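Local coordinates for uncharacterized protein DSY3957 (Desulfitobacterium hafniense, PDB 3HXL) that belongs to the myovirus tail sheath protein family and so probably forms the contractile sheath around a phage tail or a phage-derived tail-like particle, at residues Y65-M68 and L74-E77; G34-P39 and N76-R81; Q186-Y191 and A214-F219; G48-I53 and L192-I197; F131-L136 and A151-N156. All blocks are in the same frame, centred on the assembly; numbering follows the deposited sequence.

Contact 1 (Y65-M68 and L74-E77); sequences YSIM and LINE
I67 reaches out of the loop 65-68 and lays the outer half of its side chain against the helix turn carrying N76. CG1 stands anti to the backbone N (chi1 -173°), and a bend at the next torsion (chi2 72°) carries I67 CD1 to the helix, where it lies 3.9 Å from N76 CA. The N76 side chain crosses that of I67 at about a right angle: its CG, also anti to the backbone N, places the amide group beside I67 CG1. N76 CB sits 3.9 Å from the carbonyl O of I67, packed across the loop backbone. A looser apolar touch extends the patch, I67 CD1 to I75 CG2 at 4.3 Å. Within the loop, a weak, nearly straight bond from M68 N to S66 OG (3.4 Å), in the manner of an ST turn, spans I67; residue 68 is selenomethionine. The contact thus folds the loop that follows helix 60-63 back onto helix 73-78. On the inner side of that helix, I75 packs on L40 of strand 35-40 and on L85 and L87 of strand 84-89, while L74 meets M38, L40 and, on helix 263-276, Q265.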
# COMPACT_ATOMS: atom_id res chain seq x y z
N TYR A 65 -14.60 8.10 -9.02
CA TYR A 65 -14.65 9.25 -8.13
C TYR A 65 -13.38 10.07 -8.33
O TYR A 65 -12.41 9.60 -8.91
CB TYR A 65 -14.72 8.80 -6.67
CG TYR A 65 -16.07 8.30 -6.22
CD1 TYR A 65 -17.10 9.19 -5.94
CD2 TYR A 65 -16.30 6.94 -6.04
CE1 TYR A 65 -18.33 8.74 -5.47
CE2 TYR A 65 -17.53 6.48 -5.57
CZ TYR A 65 -18.53 7.38 -5.29
OH TYR A 65 -19.73 6.93 -4.80
N SER A 66 -13.41 11.31 -7.84
CA SER A 66 -12.25 12.19 -7.94
C SER A 66 -11.38 11.93 -6.71
O SER A 66 -11.89 11.51 -5.67
CB SER A 66 -12.70 13.66 -7.94
OG SER A 66 -11.59 14.52 -7.80
N ILE A 67 -10.08 12.19 -6.82
CA ILE A 67 -9.17 11.98 -5.71
C ILE A 67 -9.60 12.81 -4.50
O ILE A 67 -9.25 12.50 -3.36
CB ILE A 67 -7.72 12.36 -6.10
CG1 ILE A 67 -6.74 11.98 -4.98
CG2 ILE A 67 -7.62 13.85 -6.40
CD1 ILE A 67 -6.51 10.49 -4.84
N MSE A 68 -10.40 13.85 -4.74
CA MSE A 68 -10.84 14.69 -3.65
C MSE A 68 -12.22 14.38 -3.11
O MSE A 68 -12.63 14.96 -2.10
CB MSE A 68 -10.77 16.15 -4.05
CG MSE A 68 -9.36 16.64 -4.11
SE MSE A 68 -9.27 18.17 -5.19
CE MSE A 68 -9.50 17.29 -6.89
N LEU A 74 -9.09 7.67 1.93
CA LEU A 74 -7.98 6.79 2.31
C LEU A 74 -6.93 6.62 1.21
O LEU A 74 -5.74 6.47 1.49
CB LEU A 74 -8.50 5.42 2.74
CG LEU A 74 -9.51 5.44 3.90
CD1 LEU A 74 -9.89 4.01 4.29
CD2 LEU A 74 -8.92 6.18 5.08
N ILE A 75 -7.39 6.62 -0.04
CA ILE A 75 -6.47 6.48 -1.16
C ILE A 75 -5.61 7.74 -1.22
O ILE A 75 -4.40 7.68 -1.42
CB ILE A 75 -7.27 6.28 -2.47
CG1 ILE A 75 -7.97 4.92 -2.42
CG2 ILE A 75 -6.34 6.35 -3.68
CD1 ILE A 75 -8.91 4.66 -3.57
N ASN A 76 -6.25 8.88 -1.01
CA ASN A 76 -5.57 10.17 -1.02
C ASN A 76 -4.50 10.18 0.08
O ASN A 76 -3.35 10.53 -0.17
CB ASN A 76 -6.59 11.30 -0.82
CG ASN A 76 -5.95 12.68 -0.80
OD1 ASN A 76 -5.74 13.27 0.27
ND2 ASN A 76 -5.64 13.20 -1.97
N GLU A 77 -4.87 9.77 1.29
CA GLU A 77 -3.93 9.77 2.41
C GLU A 77 -2.75 8.82 2.22
O GLU A 77 -1.61 9.18 2.53
CB GLU A 77 -4.67 9.43 3.71
CG GLU A 77 -5.79 10.41 4.04
CD GLU A 77 -5.31 11.86 4.04
OE1 GLU A 77 -4.54 12.23 4.95
OE2 GLU A 77 -5.69 12.62 3.13

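Contact 2 (G34-P39 and N76-R81); sequences GIVSMP and NEALKR
A78 points its methyl at strand 35-39 and receives two strand side chains there, V36 and M38, which approach it from different directions. V36 CG1 comes within 4.3 Å of A78 CB; V36 points at the helix, and chi1 66° sets CG1 between the backbone N and the carbonyl carbon. From another direction, roughly at a right angle to the first, the selenomethionine M38 sends its methyl, CE, to 4.0 Å from the same A78 CB. Its chain runs extended through chi1 and chi2, then bends at chi3 (55°), which lays CE beside the helix. The small alanine lets the helix backbone come close, with the CA atoms of V36 and A78 7.4 Å apart. The two strand residues are two apart and so face the same way; S37 between them faces away, toward helix 185-195, and hydrogen-bonds through OG with Y191 OH. Strand 35-40 runs parallel to its neighbour 84-89, and helix 73-78 lies in the connection between them, a beta-alpha-beta crossover that also takes in strand 51-54. V36 and M38 are further covered on this face by A271 and A268 of helix 263-276, which makes the contact fully buried. The residues flanking A78 are polar: K80 NZ forms a salt bridge to E77 OE1 at 2.8 Å, using the syn lone pair, with a weaker bond to OE2. R73 supplies E77 with a second positive partner, and E290 gives K80 a second negative one.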
# COMPACT_ATOMS: atom_id res chain seq x y z
N GLY A 34 8.60 2.45 -1.15
CA GLY A 34 7.54 3.28 -1.67
C GLY A 34 6.23 2.61 -2.07
O GLY A 34 5.32 3.28 -2.54
N ILE A 35 6.12 1.30 -1.85
CA ILE A 35 4.91 0.61 -2.24
C ILE A 35 4.01 0.22 -1.07
O ILE A 35 4.42 -0.55 -0.19
CB ILE A 35 5.24 -0.66 -3.05
CG1 ILE A 35 6.11 -0.29 -4.25
CG2 ILE A 35 3.97 -1.35 -3.50
CD1 ILE A 35 6.63 -1.48 -5.03
N VAL A 36 2.80 0.76 -1.06
CA VAL A 36 1.83 0.48 -0.00
C VAL A 36 0.64 -0.26 -0.62
O VAL A 36 0.35 -0.10 -1.80
CB VAL A 36 1.34 1.79 0.68
CG1 VAL A 36 0.53 2.63 -0.30
CG2 VAL A 36 0.50 1.46 1.91
N SER A 37 -0.04 -1.09 0.18
CA SER A 37 -1.22 -1.82 -0.31
C SER A 37 -2.32 -1.71 0.72
O SER A 37 -2.07 -1.70 1.93
CB SER A 37 -0.91 -3.29 -0.55
OG SER A 37 -2.09 -3.95 -0.99
N MSE A 38 -3.56 -1.64 0.25
CA MSE A 38 -4.67 -1.48 1.16
C MSE A 38 -5.96 -2.11 0.67
O MSE A 38 -6.33 -1.96 -0.50
CB MSE A 38 -4.86 0.02 1.41
CG MSE A 38 -5.98 0.44 2.34
SE MSE A 38 -5.79 2.34 2.79
CE MSE A 38 -5.75 3.03 0.95
N PRO A 39 -6.65 -2.86 1.54
CA PRO A 39 -7.91 -3.49 1.15
C PRO A 39 -9.05 -2.55 1.57
O PRO A 39 -9.14 -2.15 2.73
CB PRO A 39 -7.90 -4.79 1.95
CG PRO A 39 -7.25 -4.38 3.24
CD PRO A 39 -6.12 -3.45 2.79
N ASN A 76 -6.25 8.88 -1.01
CA ASN A 76 -5.57 10.17 -1.02
C ASN A 76 -4.50 10.18 0.08
O ASN A 76 -3.35 10.53 -0.17
CB ASN A 76 -6.59 11.30 -0.82
CG ASN A 76 -5.95 12.68 -0.80
OD1 ASN A 76 -5.74 13.27 0.27
ND2 ASN A 76 -5.64 13.20 -1.97
N GLU A 77 -4.87 9.77 1.29
CA GLU A 77 -3.93 9.77 2.41
C GLU A 77 -2.75 8.82 2.22
O GLU A 77 -1.61 9.18 2.53
CB GLU A 77 -4.67 9.43 3.71
CG GLU A 77 -5.79 10.41 4.04
CD GLU A 77 -5.31 11.86 4.04
OE1 GLU A 77 -4.54 12.23 4.95
OE2 GLU A 77 -5.69 12.62 3.13
N ALA A 78 -3.01 7.62 1.72
CA ALA A 78 -1.94 6.64 1.51
C ALA A 78 -0.92 7.15 0.50
O ALA A 78 0.27 6.87 0.62
CB ALA A 78 -2.53 5.32 1.02
N LEU A 79 -1.39 7.89 -0.49
CA LEU A 79 -0.49 8.39 -1.51
C LEU A 79 0.17 9.72 -1.18
O LEU A 79 0.82 10.32 -2.03
CB LEU A 79 -1.22 8.46 -2.86
CG LEU A 79 -1.40 7.04 -3.45
CD1 LEU A 79 -2.35 7.06 -4.63
CD2 LEU A 79 -0.04 6.48 -3.85
N LYS A 80 0.01 10.19 0.06
CA LYS A 80 0.67 11.43 0.46
C LYS A 80 2.17 11.17 0.56
O LYS A 80 2.98 12.02 0.21
CB LYS A 80 0.12 11.95 1.80
CG LYS A 80 -1.14 12.80 1.64
CD LYS A 80 -1.73 13.25 2.97
CE LYS A 80 -2.88 14.23 2.73
NZ LYS A 80 -3.55 14.66 4.00
N ARG A 81 2.54 9.97 1.01
CA ARG A 81 3.95 9.63 1.15
C ARG A 81 4.41 8.44 0.30
O ARG A 81 5.60 8.30 0.02
CB ARG A 81 4.29 9.34 2.62
CG ARG A 81 4.06 10.51 3.58
CD ARG A 81 5.12 11.60 3.40
NE ARG A 81 5.10 12.60 4.48
CZ ARG A 81 6.00 12.67 5.45
NH1 ARG A 81 7.00 11.79 5.50
NH2 ARG A 81 5.92 13.62 6.37

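Contact 3 (Q186-Y191 and A214-F219); sequences QAYIDY and ATFTAF
Aromatic contacts centre on F216, whose CZ meets the edges of two tyrosines of the neighbouring helix. F216 CZ lies 3.9 Å from Y188 CD2, at the edge of that ring and near its plane. The edge of Y191 is met in the same way, with F216 CZ 4.1 Å from Y191 CD2, while F216 CE1 reaches Y191 CE2 at 4.2 Å. Both tyrosine side chains cross the phenylalanine at about a right angle. They get there by different torsions: Y188 has CG anti to its carbonyl carbon, whereas Y191 has it anti to the backbone N.

An aliphatic touch lies nearer the surface. I189 leaves its helix away from the partner, but two successive bends (chi1 -65°, chi2 -58°) curl I189 CD1 round to 4.3 Å from T215 CG2.

Polar bonding leads away from the interface: Y191 OH hydrogen-bonds with S37 OG of strand 35-40, while T215 OG1 makes a weak bond back to A211 O within its own helix.

The two helix segments run nearly parallel, with axes 11.6 Å apart at -19°, a spacing bridged by the large rings. Y191 and F216 both rest on I203 of strand 202-204. Neighbouring parallel helices laid on one face of a mixed sheet whose central strands are parallel, with helix 210-227 joining strands 202-204 and 232-236, are characteristic of the layered alpha/beta architecture of the subtilisin-like domain.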
# COMPACT_ATOMS: atom_id res chain seq x y z
N GLN A 186 -14.00 -13.18 4.79
CA GLN A 186 -13.32 -14.06 3.86
C GLN A 186 -12.75 -13.24 2.70
O GLN A 186 -11.78 -13.65 2.06
CB GLN A 186 -14.31 -15.11 3.33
CG GLN A 186 -13.76 -16.09 2.30
CD GLN A 186 -12.57 -16.88 2.78
OE1 GLN A 186 -12.36 -17.07 3.98
NE2 GLN A 186 -11.77 -17.38 1.84
N ALA A 187 -13.36 -12.09 2.44
CA ALA A 187 -12.88 -11.22 1.37
C ALA A 187 -11.46 -10.76 1.69
O ALA A 187 -10.66 -10.52 0.78
CB ALA A 187 -13.81 -10.01 1.23
N TYR A 188 -11.15 -10.63 2.97
CA TYR A 188 -9.82 -10.22 3.40
C TYR A 188 -8.81 -11.34 3.19
O TYR A 188 -7.61 -11.09 3.08
CB TYR A 188 -9.82 -9.78 4.86
CG TYR A 188 -10.44 -8.42 5.07
CD1 TYR A 188 -11.82 -8.28 5.25
CD2 TYR A 188 -9.65 -7.27 5.09
CE1 TYR A 188 -12.40 -7.02 5.44
CE2 TYR A 188 -10.22 -6.01 5.28
CZ TYR A 188 -11.59 -5.90 5.45
OH TYR A 188 -12.14 -4.66 5.65
N ILE A 189 -9.30 -12.57 3.15
CA ILE A 189 -8.43 -13.71 2.93
C ILE A 189 -8.04 -13.70 1.46
O ILE A 189 -6.90 -13.99 1.12
CB ILE A 189 -9.14 -15.04 3.29
CG1 ILE A 189 -9.44 -15.09 4.79
CG2 ILE A 189 -8.27 -16.22 2.87
CD1 ILE A 189 -8.20 -14.95 5.67
N ASP A 190 -9.00 -13.37 0.60
CA ASP A 190 -8.73 -13.32 -0.83
C ASP A 190 -7.69 -12.22 -1.07
O ASP A 190 -6.76 -12.38 -1.86
CB ASP A 190 -10.02 -13.01 -1.60
CG ASP A 190 -11.16 -13.96 -1.26
OD1 ASP A 190 -10.88 -15.14 -0.94
OD2 ASP A 190 -12.33 -13.54 -1.32
N TYR A 191 -7.86 -11.09 -0.39
CA TYR A 191 -6.93 -9.96 -0.51
C TYR A 191 -5.50 -10.40 -0.20
O TYR A 191 -4.61 -10.27 -1.02
CB TYR A 191 -7.31 -8.83 0.44
CG TYR A 191 -6.22 -7.79 0.62
CD1 TYR A 191 -5.79 -6.99 -0.45
CD2 TYR A 191 -5.59 -7.61 1.86
CE1 TYR A 191 -4.77 -6.04 -0.28
CE2 TYR A 191 -4.58 -6.66 2.03
CZ TYR A 191 -4.17 -5.89 0.96
OH TYR A 191 -3.18 -4.95 1.13
N ALA A 214 -5.73 -9.68 14.11
CA ALA A 214 -4.98 -10.86 14.50
C ALA A 214 -4.50 -11.60 13.26
O ALA A 214 -3.35 -12.04 13.20
CB ALA A 214 -5.84 -11.78 15.36
N THR A 215 -5.37 -11.72 12.28
CA THR A 215 -5.03 -12.39 11.04
C THR A 215 -3.91 -11.65 10.30
O THR A 215 -2.96 -12.27 9.83
CB THR A 215 -6.27 -12.52 10.12
OG1 THR A 215 -7.20 -13.44 10.71
CG2 THR A 215 -5.87 -13.03 8.74
N PHE A 216 -4.01 -10.33 10.22
CA PHE A 216 -2.97 -9.56 9.55
C PHE A 216 -1.65 -9.68 10.30
O PHE A 216 -0.59 -9.71 9.68
CB PHE A 216 -3.39 -8.09 9.40
CG PHE A 216 -4.25 -7.82 8.20
CD1 PHE A 216 -3.93 -6.79 7.31
CD2 PHE A 216 -5.37 -8.61 7.93
CE1 PHE A 216 -4.71 -6.55 6.18
CE2 PHE A 216 -6.15 -8.38 6.80
CZ PHE A 216 -5.82 -7.35 5.92
N THR A 217 -1.72 -9.77 11.63
CA THR A 217 -0.51 -9.91 12.45
C THR A 217 0.16 -11.24 12.13
O THR A 217 1.37 -11.31 11.97
CB THR A 217 -0.85 -9.83 13.95
OG1 THR A 217 -1.39 -8.54 14.26
CG2 THR A 217 0.40 -10.06 14.80
N ALA A 218 -0.64 -12.31 12.03
CA ALA A 218 -0.10 -13.62 11.71
C ALA A 218 0.48 -13.61 10.29
O ALA A 218 1.53 -14.18 10.03
CB ALA A 218 -1.20 -14.69 11.82
N PHE A 219 -0.23 -12.94 9.39
CA PHE A 219 0.19 -12.82 8.00
C PHE A 219 1.58 -12.21 7.94
O PHE A 219 2.47 -12.71 7.25
CB PHE A 219 -0.81 -11.94 7.24
CG PHE A 219 -0.45 -11.71 5.79
CD1 PHE A 219 -0.65 -12.71 4.85
CD2 PHE A 219 0.08 -10.49 5.38
CE1 PHE A 219 -0.32 -12.50 3.51
CE2 PHE A 219 0.41 -10.27 4.04
CZ PHE A 219 0.21 -11.27 3.10

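Contact 4 (G48-I53 and L192-I197); sequences GKMITI and LAAVEI
The methyl of M50, a selenomethionine, presses end-on against helix 192-195 where A194 passes into V195. M50 CE lies just 3.4 Å from V195 CA, tighter than an ordinary carbon contact, and 3.5 Å from V195 N, so this side chain packs on the helix backbone as much as on side chains. Bends at chi2 (66°) and chi3 (76°) fold the chain, and they bring CE in over the helix. V195 meets M50 CE with CB at 3.6 Å and with CG2, the branch anti to the backbone N, at 4.0 Å. A194 directs its methyl toward the same group and touches it more loosely, A194 CB to M50 CE 4.1 Å. The methyl therefore rests against two successive helix residues. F198, L86 and Y88 add to its surroundings, and V195 is also packed against F200. M50 stands immediately before strand 51-54, whose I51 and I53 make backbone bonds with L87 and L85 of the antiparallel strand 84-89. The contact ties the start of an added antiparallel strand to helix 185-195, which covers one face of the mixed sheet, and joins the N-terminal region to the region of the subtilisin-like family within one alpha/beta layer.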
# COMPACT_ATOMS: atom_id res chain seq x y z
N GLY A 48 -12.16 -7.47 -6.29
CA GLY A 48 -11.28 -8.62 -6.20
C GLY A 48 -10.15 -8.72 -7.20
O GLY A 48 -9.76 -9.82 -7.61
N LYS A 49 -9.61 -7.58 -7.60
CA LYS A 49 -8.53 -7.53 -8.56
C LYS A 49 -7.64 -6.36 -8.16
O LYS A 49 -8.11 -5.24 -8.05
CB LYS A 49 -9.09 -7.28 -9.96
CG LYS A 49 -8.11 -7.60 -11.06
CD LYS A 49 -7.95 -9.10 -11.20
CE LYS A 49 -9.26 -9.72 -11.69
NZ LYS A 49 -9.16 -11.20 -11.82
N MSE A 50 -6.36 -6.63 -7.94
CA MSE A 50 -5.43 -5.59 -7.53
C MSE A 50 -5.35 -4.45 -8.53
O MSE A 50 -5.11 -4.66 -9.72
CB MSE A 50 -4.04 -6.18 -7.30
CG MSE A 50 -3.19 -5.36 -6.34
SE MSE A 50 -3.85 -5.33 -4.51
CE MSE A 50 -3.30 -7.07 -3.95
N ILE A 51 -5.56 -3.24 -8.02
CA ILE A 51 -5.51 -2.02 -8.82
C ILE A 51 -4.24 -1.28 -8.44
O ILE A 51 -3.96 -1.08 -7.26
CB ILE A 51 -6.73 -1.13 -8.51
CG1 ILE A 51 -8.01 -1.89 -8.86
CG2 ILE A 51 -6.64 0.18 -9.29
CD1 ILE A 51 -9.28 -1.17 -8.45
N THR A 52 -3.48 -0.88 -9.44
CA THR A 52 -2.23 -0.18 -9.19
C THR A 52 -2.42 1.30 -9.50
O THR A 52 -2.87 1.67 -10.59
CB THR A 52 -1.10 -0.75 -10.06
OG1 THR A 52 -0.89 -2.12 -9.71
CG2 THR A 52 0.19 0.02 -9.83
N ILE A 53 -2.11 2.14 -8.52
CA ILE A 53 -2.24 3.58 -8.69
C ILE A 53 -0.94 4.26 -8.30
O ILE A 53 -0.44 4.07 -7.19
CB ILE A 53 -3.37 4.14 -7.79
CG1 ILE A 53 -4.68 3.43 -8.13
CG2 ILE A 53 -3.48 5.65 -7.98
CD1 ILE A 53 -5.85 3.84 -7.27
N LEU A 192 -5.30 -10.92 1.01
CA LEU A 192 -3.97 -11.36 1.44
C LEU A 192 -3.32 -12.31 0.45
O LEU A 192 -2.13 -12.23 0.19
CB LEU A 192 -4.05 -12.02 2.82
CG LEU A 192 -4.44 -11.07 3.96
CD1 LEU A 192 -4.60 -11.84 5.25
CD2 LEU A 192 -3.36 -9.99 4.10
N ALA A 193 -4.11 -13.23 -0.10
CA ALA A 193 -3.57 -14.18 -1.06
C ALA A 193 -3.09 -13.45 -2.31
O ALA A 193 -2.04 -13.75 -2.85
CB ALA A 193 -4.63 -15.21 -1.43
N ALA A 194 -3.88 -12.47 -2.76
CA ALA A 194 -3.53 -11.72 -3.96
C ALA A 194 -2.33 -10.80 -3.76
O ALA A 194 -1.47 -10.70 -4.63
CB ALA A 194 -4.73 -10.91 -4.42
N VAL A 195 -2.28 -10.13 -2.62
CA VAL A 195 -1.17 -9.21 -2.36
C VAL A 195 0.15 -9.94 -2.15
O VAL A 195 1.21 -9.43 -2.50
CB VAL A 195 -1.45 -8.32 -1.13
CG1 VAL A 195 -1.39 -9.14 0.15
CG2 VAL A 195 -0.45 -7.18 -1.09
N GLU A 196 0.07 -11.15 -1.59
CA GLU A 196 1.27 -11.94 -1.33
C GLU A 196 2.11 -12.18 -2.58
O GLU A 196 3.31 -12.41 -2.49
CB GLU A 196 0.88 -13.28 -0.72
CG GLU A 196 1.98 -13.88 0.13
CD GLU A 196 1.67 -15.28 0.59
OE1 GLU A 196 0.52 -15.53 1.01
OE2 GLU A 196 2.59 -16.13 0.54
N ILE A 197 1.47 -12.12 -3.74
CA ILE A 197 2.16 -12.34 -5.00
C ILE A 197 2.80 -11.06 -5.53
O ILE A 197 3.63 -11.12 -6.44
CB ILE A 197 1.18 -12.91 -6.04
CG1 ILE A 197 0.53 -14.19 -5.48
CG2 ILE A 197 1.92 -13.25 -7.32
CD1 ILE A 197 -0.63 -14.69 -6.30

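Contact 5 (F131-L136 and A151-N156); sequences FDVSTL and AGLAAN
V133 lays its CB and CG2 over one methyl of L153: L153 CD2 sits 3.9 Å from V133 CG2, and V133 CG1 is only slightly farther off. The two side chains cross at about a right angle, and a single leucine branch meets the fork of the valine. This is packing against one face of an antiparallel sheet in the beta-sandwich domain, where strand 131-137 runs between strands 140-147 and 117-123, and the loop 151-156 passes over the same face on its way to strand 159-162. F161 of that strand touches V133, L153 and N156 and so helps to fill the layer between sheet and loop; L153 also touches Q145 and V147.

Two residues along the strand, T135 shares the inward side with V133, while S134 between them faces the other way and hydrogen-bonds to E141. At T135 the contact becomes polar. N156 CG lies between its backbone N and carbonyl carbon (chi1 54°), and the N156 and T135 side chains approach from opposite directions. The stronger bonds of N156 lie beyond these two segments: OD1 accepts from the backbone N of both W158 and V159, the first as in an Asx turn, and ND2 donates to D143. These hold the amide while N156 ND2 makes a weak, strongly bent bond to T135 OG1, 3.1 Å long with an N-H...O angle of 126°.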
# COMPACT_ATOMS: atom_id res chain seq x y z
N PHE A 131 -31.59 9.42 -32.13
CA PHE A 131 -31.75 9.80 -30.74
C PHE A 131 -30.40 10.15 -30.12
O PHE A 131 -29.37 9.61 -30.51
CB PHE A 131 -32.37 8.66 -29.92
CG PHE A 131 -33.71 8.21 -30.41
CD1 PHE A 131 -33.83 7.42 -31.55
CD2 PHE A 131 -34.87 8.54 -29.71
CE1 PHE A 131 -35.07 6.97 -31.98
CE2 PHE A 131 -36.12 8.10 -30.14
CZ PHE A 131 -36.22 7.31 -31.28
N ASP A 132 -30.42 11.07 -29.16
CA ASP A 132 -29.21 11.44 -28.47
C ASP A 132 -29.27 10.77 -27.10
O ASP A 132 -30.05 11.18 -26.24
CB ASP A 132 -29.11 12.97 -28.29
CG ASP A 132 -28.81 13.68 -29.60
OD1 ASP A 132 -27.95 13.20 -30.37
OD2 ASP A 132 -29.43 14.74 -29.85
N VAL A 133 -28.48 9.72 -26.92
CA VAL A 133 -28.46 9.00 -25.65
C VAL A 133 -27.29 9.49 -24.81
O VAL A 133 -26.12 9.27 -25.14
CB VAL A 133 -28.32 7.47 -25.88
CG1 VAL A 133 -28.42 6.74 -24.54
CG2 VAL A 133 -29.40 6.99 -26.83
N SER A 134 -27.62 10.18 -23.72
CA SER A 134 -26.59 10.72 -22.86
C SER A 134 -26.56 10.04 -21.50
O SER A 134 -27.59 9.64 -20.96
CB SER A 134 -26.79 12.23 -22.70
OG SER A 134 -26.66 12.88 -23.95
N THR A 135 -25.35 9.90 -20.96
CA THR A 135 -25.15 9.29 -19.66
C THR A 135 -24.72 10.40 -18.71
O THR A 135 -23.69 11.05 -18.92
CB THR A 135 -24.06 8.20 -19.71
OG1 THR A 135 -24.40 7.23 -20.70
CG2 THR A 135 -23.92 7.51 -18.36
N LEU A 136 -25.52 10.63 -17.68
CA LEU A 136 -25.23 11.66 -16.70
C LEU A 136 -24.80 11.08 -15.37
O LEU A 136 -25.32 10.05 -14.92
CB LEU A 136 -26.45 12.56 -16.47
CG LEU A 136 -26.74 13.67 -17.48
CD1 LEU A 136 -26.91 13.11 -18.87
CD2 LEU A 136 -28.00 14.41 -17.04
N ALA A 151 -29.13 -1.07 -30.99
CA ALA A 151 -27.98 -1.76 -31.56
C ALA A 151 -26.80 -0.83 -31.79
O ALA A 151 -25.64 -1.22 -31.58
CB ALA A 151 -28.38 -2.43 -32.88
N GLY A 152 -27.08 0.39 -32.21
CA GLY A 152 -26.02 1.35 -32.47
C GLY A 152 -25.29 1.84 -31.24
O GLY A 152 -24.25 2.50 -31.35
N LEU A 153 -25.82 1.52 -30.06
CA LEU A 153 -25.19 1.95 -28.82
C LEU A 153 -23.94 1.15 -28.47
O LEU A 153 -23.84 -0.04 -28.76
CB LEU A 153 -26.19 1.85 -27.66
CG LEU A 153 -27.30 2.90 -27.64
CD1 LEU A 153 -28.30 2.57 -26.56
CD2 LEU A 153 -26.68 4.28 -27.40
N ALA A 154 -22.98 1.83 -27.85
CA ALA A 154 -21.74 1.20 -27.43
C ALA A 154 -21.53 1.48 -25.95
O ALA A 154 -21.81 2.58 -25.49
CB ALA A 154 -20.57 1.75 -28.24
N ALA A 155 -21.06 0.49 -25.20
CA ALA A 155 -20.84 0.68 -23.78
C ALA A 155 -19.85 1.82 -23.55
O ALA A 155 -19.02 2.11 -24.42
CB ALA A 155 -20.31 -0.61 -23.16
N ASN A 156 -19.95 2.48 -22.40
CA ASN A 156 -19.03 3.56 -22.07
C ASN A 156 -18.34 3.22 -20.75
O ASN A 156 -18.46 2.11 -20.25
CB ASN A 156 -19.76 4.91 -21.99
CG ASN A 156 -20.94 4.89 -21.04
OD1 ASN A 156 -20.82 4.53 -19.87
ND2 ASN A 156 -22.10 5.31 -21.55

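Contacts 1 to 4 gather around the mixed sheet, whereas contact 5 stands apart in the beta-sandwich domain, its centre about 29 to 42 Å from theirs. Contacts 2 and 3 are buried; contacts 1, 4 and 5 are partly buried. Contacts 1 and 2 share helix 73-78: one fastens a loop to its outer side, the other packs its inner side against strand 35-40. Contacts 3 and 4 share helix 185-195 on the opposite face, where S37 of contact 2 reaches both, through Y191 and V195. Aliphatic groups and selenomethionine methyls pack in contacts 2 and 4, aromatic rings meet between the helices of contact 3, and contact 5 alone adds a cross-segment hydrogen bond, a weak one.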